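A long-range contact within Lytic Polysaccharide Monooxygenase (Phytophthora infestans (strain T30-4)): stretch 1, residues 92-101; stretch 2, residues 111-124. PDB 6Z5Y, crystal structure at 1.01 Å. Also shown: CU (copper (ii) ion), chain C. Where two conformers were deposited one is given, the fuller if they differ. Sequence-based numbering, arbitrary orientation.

Stretch 1 (92-101) RGIVHAGPCE
Stretch 2 (111-124) QNDDCQSAYGDGTQ

A disulfide and a copper-binding loop share this contact: Cys100 SG bonds to Cys115 SG at 2.0 Å (chi3 -98°), while four residues before Cys100, the CA-to-CB bond of His96 points away from the other stretch and its NE2 binds the copper ion at 1.9 Å. The disulfide joins a strand to the first turn of a helix, with Cys100 in the p rotamer and Cys115 in m.

The strands pair antiparallel through Cys100–Asn112 and Glu101–Gln111; farther along, stretch 1 passes the helix, and the CA atoms of Gly93 and Gln124 come to 3.8 Å. Cys100 and Asn112 form a hydrogen-bonded bridge, CA to CA 5.8 Å: Cys100 N donates to Asn112 O (3.1 Å) and Asn112 N to Cys100 O (3.0 Å). In the next, non-hydrogen-bonded pair, the CA atoms of Glu101 and Gln111 close to 4.2 Å, and both side chains lie on the face opposite those of Cys100 and Asn112.

Asp114 (chi1 t) then caps the helix of stretch 2. Its OD2 accepts a weak capping bond from Ser117 N (3.3 Å) and a hydrogen bond from Ser117 OG (2.7 Å), leaving OD1 to accept from Gly98 N (3.0 Å). Cys115 N, free at the helix start, donates to Gly98 O (3.0 Å). Gly98 suits its phi/psi of 133/167°, where a CB would jam against the preceding carbonyl. Water 2 donates to His96 O and Gly98 O and accepts from Gln116 N.

Ile94 (m, t) packs against the helix: its CG2 lies 3.6 Å from Gln116 CA, and its CD1 4.1 Å from Cys115 CB. Beyond it, Gly93 N donates to Gln124 O (2.9 Å), and Gly93 CA approaches Thr123 O at 3.2 Å; a CB on Gly93 would strike that oxygen. Gly122 has phi 83°, a positive value that by itself favours glycine. Water 1 accepts from Arg92 NH1 (2.8 Å) and, weakly, from Gln124 NE2 (3.0 Å; chi1 p, chi2 t).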

# COMPACT_ATOMS: atom_id res chain seq x y z
N ARG A 92 6.68 -2.27 10.35
CA ARG A 92 6.88 -3.63 10.83
C ARG A 92 7.19 -4.46 9.61
O ARG A 92 7.34 -3.91 8.49
CB ARG A 92 5.63 -4.12 11.59
CG ARG A 92 4.37 -4.08 10.74
CD ARG A 92 3.24 -4.93 11.31
NE ARG A 92 2.86 -4.48 12.65
CZ ARG A 92 2.35 -5.25 13.60
NH1 ARG A 92 2.09 -6.51 13.36
NH2 ARG A 92 2.15 -4.72 14.78
N GLY A 93 7.28 -5.76 9.78
CA GLY A 93 7.37 -6.67 8.65
C GLY A 93 6.03 -6.84 7.98
O GLY A 93 4.98 -6.51 8.57
N ILE A 94 6.06 -7.41 6.79
CA ILE A 94 4.84 -7.64 6.02
C ILE A 94 4.42 -9.12 6.14
O ILE A 94 5.22 -9.99 5.77
CB ILE A 94 5.04 -7.22 4.56
CG1 ILE A 94 5.30 -5.72 4.44
CG2 ILE A 94 3.85 -7.67 3.73
CD1 ILE A 94 5.73 -5.29 3.06
N VAL A 95 3.22 -9.37 6.66
CA VAL A 95 2.79 -10.75 6.98
C VAL A 95 1.57 -11.14 6.20
O VAL A 95 1.02 -12.19 6.52
CB VAL A 95 2.54 -10.97 8.49
CG1 VAL A 95 3.71 -10.57 9.34
CG2 VAL A 95 1.23 -10.31 8.95
N HIS A 96 1.12 -10.37 5.21
CA HIS A 96 0.03 -10.79 4.32
C HIS A 96 0.50 -10.70 2.89
O HIS A 96 1.21 -9.74 2.55
CB HIS A 96 -1.21 -9.92 4.45
CG HIS A 96 -1.62 -9.64 5.86
ND1 HIS A 96 -1.97 -10.62 6.76
CD2 HIS A 96 -1.80 -8.47 6.50
CE1 HIS A 96 -2.29 -10.05 7.91
NE2 HIS A 96 -2.21 -8.73 7.78
N ALA A 97 0.11 -11.66 2.07
CA ALA A 97 0.35 -11.61 0.62
C ALA A 97 -0.46 -10.49 -0.02
O ALA A 97 -1.48 -10.06 0.50
CB ALA A 97 0.01 -12.91 -0.01
N GLY A 98 -0.01 -10.05 -1.18
CA GLY A 98 -0.80 -9.18 -2.06
C GLY A 98 -0.00 -7.99 -2.58
O GLY A 98 1.09 -7.70 -2.07
N PRO A 99 -0.55 -7.31 -3.58
CA PRO A 99 0.18 -6.25 -4.25
C PRO A 99 0.20 -4.95 -3.45
O PRO A 99 -0.75 -4.61 -2.74
CB PRO A 99 -0.62 -6.07 -5.54
CG PRO A 99 -2.04 -6.47 -5.15
CD PRO A 99 -1.85 -7.63 -4.20
N CYS A 100 1.27 -4.20 -3.64
CA CYS A 100 1.37 -2.87 -3.05
C CYS A 100 2.15 -1.98 -3.98
O CYS A 100 2.83 -2.42 -4.94
CB CYS A 100 1.92 -2.89 -1.63
SG CYS A 100 3.70 -2.92 -1.45
N GLU A 101 2.04 -0.68 -3.73
CA GLU A 101 2.67 0.31 -4.59
C GLU A 101 2.79 1.63 -3.84
O GLU A 101 2.05 1.92 -2.90
CB GLU A 101 1.91 0.43 -5.90
CG GLU A 101 0.48 0.87 -5.71
CD GLU A 101 -0.41 0.58 -6.90
OE1 GLU A 101 -0.49 -0.61 -7.30
OE2 GLU A 101 -1.10 1.49 -7.36
N GLN A 111 6.27 -0.60 -7.31
CA GLN A 111 5.13 -1.52 -7.44
C GLN A 111 5.64 -2.94 -7.30
O GLN A 111 6.70 -3.24 -7.85
CB GLN A 111 4.43 -1.29 -8.77
CG GLN A 111 3.17 -2.11 -8.99
CD GLN A 111 3.36 -3.56 -9.35
OE1 GLN A 111 2.48 -4.41 -9.05
NE2 GLN A 111 4.41 -3.86 -10.08
N ASN A 112 4.86 -3.78 -6.70
CA ASN A 112 5.17 -5.23 -6.68
C ASN A 112 3.88 -6.01 -6.51
O ASN A 112 2.97 -5.59 -5.79
CB ASN A 112 6.18 -5.57 -5.59
CG ASN A 112 6.83 -6.91 -5.78
OD1 ASN A 112 6.28 -7.94 -5.43
ND2 ASN A 112 8.01 -6.91 -6.37
N ASP A 113 3.82 -7.15 -7.19
CA ASP A 113 2.61 -7.99 -7.13
C ASP A 113 2.47 -8.69 -5.78
O ASP A 113 1.35 -9.15 -5.43
CB ASP A 113 2.67 -9.03 -8.23
CG ASP A 113 2.55 -8.44 -9.63
OD1 ASP A 113 2.04 -7.30 -9.77
OD2 ASP A 113 2.96 -9.15 -10.55
N ASP A 114 3.55 -8.80 -5.03
CA ASP A 114 3.48 -9.47 -3.72
C ASP A 114 4.52 -8.86 -2.79
O ASP A 114 5.64 -9.32 -2.69
CB ASP A 114 3.67 -10.97 -3.81
CG ASP A 114 3.59 -11.61 -2.44
OD1 ASP A 114 2.67 -11.25 -1.69
OD2 ASP A 114 4.43 -12.48 -2.14
N CYS A 115 4.12 -7.80 -2.11
CA CYS A 115 5.06 -7.08 -1.26
C CYS A 115 5.63 -7.94 -0.15
O CYS A 115 6.83 -7.75 0.18
CB CYS A 115 4.44 -5.78 -0.76
SG CYS A 115 4.25 -4.72 -2.21
N GLN A 116 4.90 -8.92 0.33
CA GLN A 116 5.39 -9.84 1.38
C GLN A 116 6.70 -10.50 0.95
O GLN A 116 7.61 -10.59 1.78
CB GLN A 116 4.30 -10.86 1.67
CG GLN A 116 4.69 -11.85 2.76
CD GLN A 116 3.56 -12.78 3.14
OE1 GLN A 116 3.06 -12.69 4.25
NE2 GLN A 116 3.13 -13.61 2.19
N SER A 117 6.76 -11.01 -0.27
CA SER A 117 7.96 -11.74 -0.71
C SER A 117 9.03 -10.75 -1.17
O SER A 117 10.20 -11.09 -1.10
CB SER A 117 7.64 -12.76 -1.77
OG SER A 117 6.98 -12.23 -2.89
N ALA A 118 8.70 -9.56 -1.60
CA ALA A 118 9.69 -8.64 -2.20
C ALA A 118 10.44 -7.84 -1.14
O ALA A 118 11.59 -7.49 -1.40
CB ALA A 118 9.01 -7.72 -3.16
N TYR A 119 9.78 -7.47 -0.05
CA TYR A 119 10.27 -6.38 0.85
C TYR A 119 10.41 -6.79 2.29
O TYR A 119 10.93 -5.94 3.05
CB TYR A 119 9.40 -5.14 0.77
CG TYR A 119 9.29 -4.66 -0.65
CD1 TYR A 119 10.40 -4.27 -1.39
CD2 TYR A 119 8.04 -4.61 -1.26
CE1 TYR A 119 10.25 -3.87 -2.71
CE2 TYR A 119 7.88 -4.16 -2.56
CZ TYR A 119 9.00 -3.83 -3.30
OH TYR A 119 8.79 -3.47 -4.60
N GLY A 120 9.99 -7.97 2.62
CA GLY A 120 10.26 -8.45 3.98
C GLY A 120 10.58 -9.92 3.99
O GLY A 120 10.74 -10.51 2.92
N ASP A 121 10.67 -10.49 5.19
CA ASP A 121 10.99 -11.94 5.35
C ASP A 121 9.72 -12.71 5.78
O ASP A 121 9.86 -13.89 6.14
CB ASP A 121 12.20 -12.12 6.28
CG ASP A 121 11.95 -11.75 7.73
OD1 ASP A 121 10.77 -11.53 8.09
OD2 ASP A 121 12.96 -11.91 8.52
N GLY A 122 8.53 -12.14 5.70
CA GLY A 122 7.25 -12.80 6.02
C GLY A 122 6.93 -12.78 7.51
O GLY A 122 5.78 -13.19 7.86
N THR A 123 7.84 -12.22 8.32
CA THR A 123 7.70 -12.06 9.78
C THR A 123 7.38 -10.61 10.07
O THR A 123 7.92 -9.72 9.36
CB THR A 123 8.95 -12.48 10.58
OG1 THR A 123 10.04 -11.55 10.56
CG2 THR A 123 9.47 -13.84 10.16
N GLN A 124 6.57 -10.37 11.10
CA GLN A 124 6.30 -8.98 11.51
C GLN A 124 7.53 -8.40 12.19
O GLN A 124 7.65 -7.18 12.25
CB GLN A 124 5.09 -8.88 12.43
CG GLN A 124 5.25 -9.62 13.73
CD GLN A 124 3.88 -9.91 14.24
OE1 GLN A 124 3.17 -10.70 13.67
NE2 GLN A 124 3.51 -9.17 15.26
CU CU C . -2.60 -7.42 9.12
O HOH W 1 0.88 -7.70 15.61
O HOH W 2 2.11 -8.24 0.43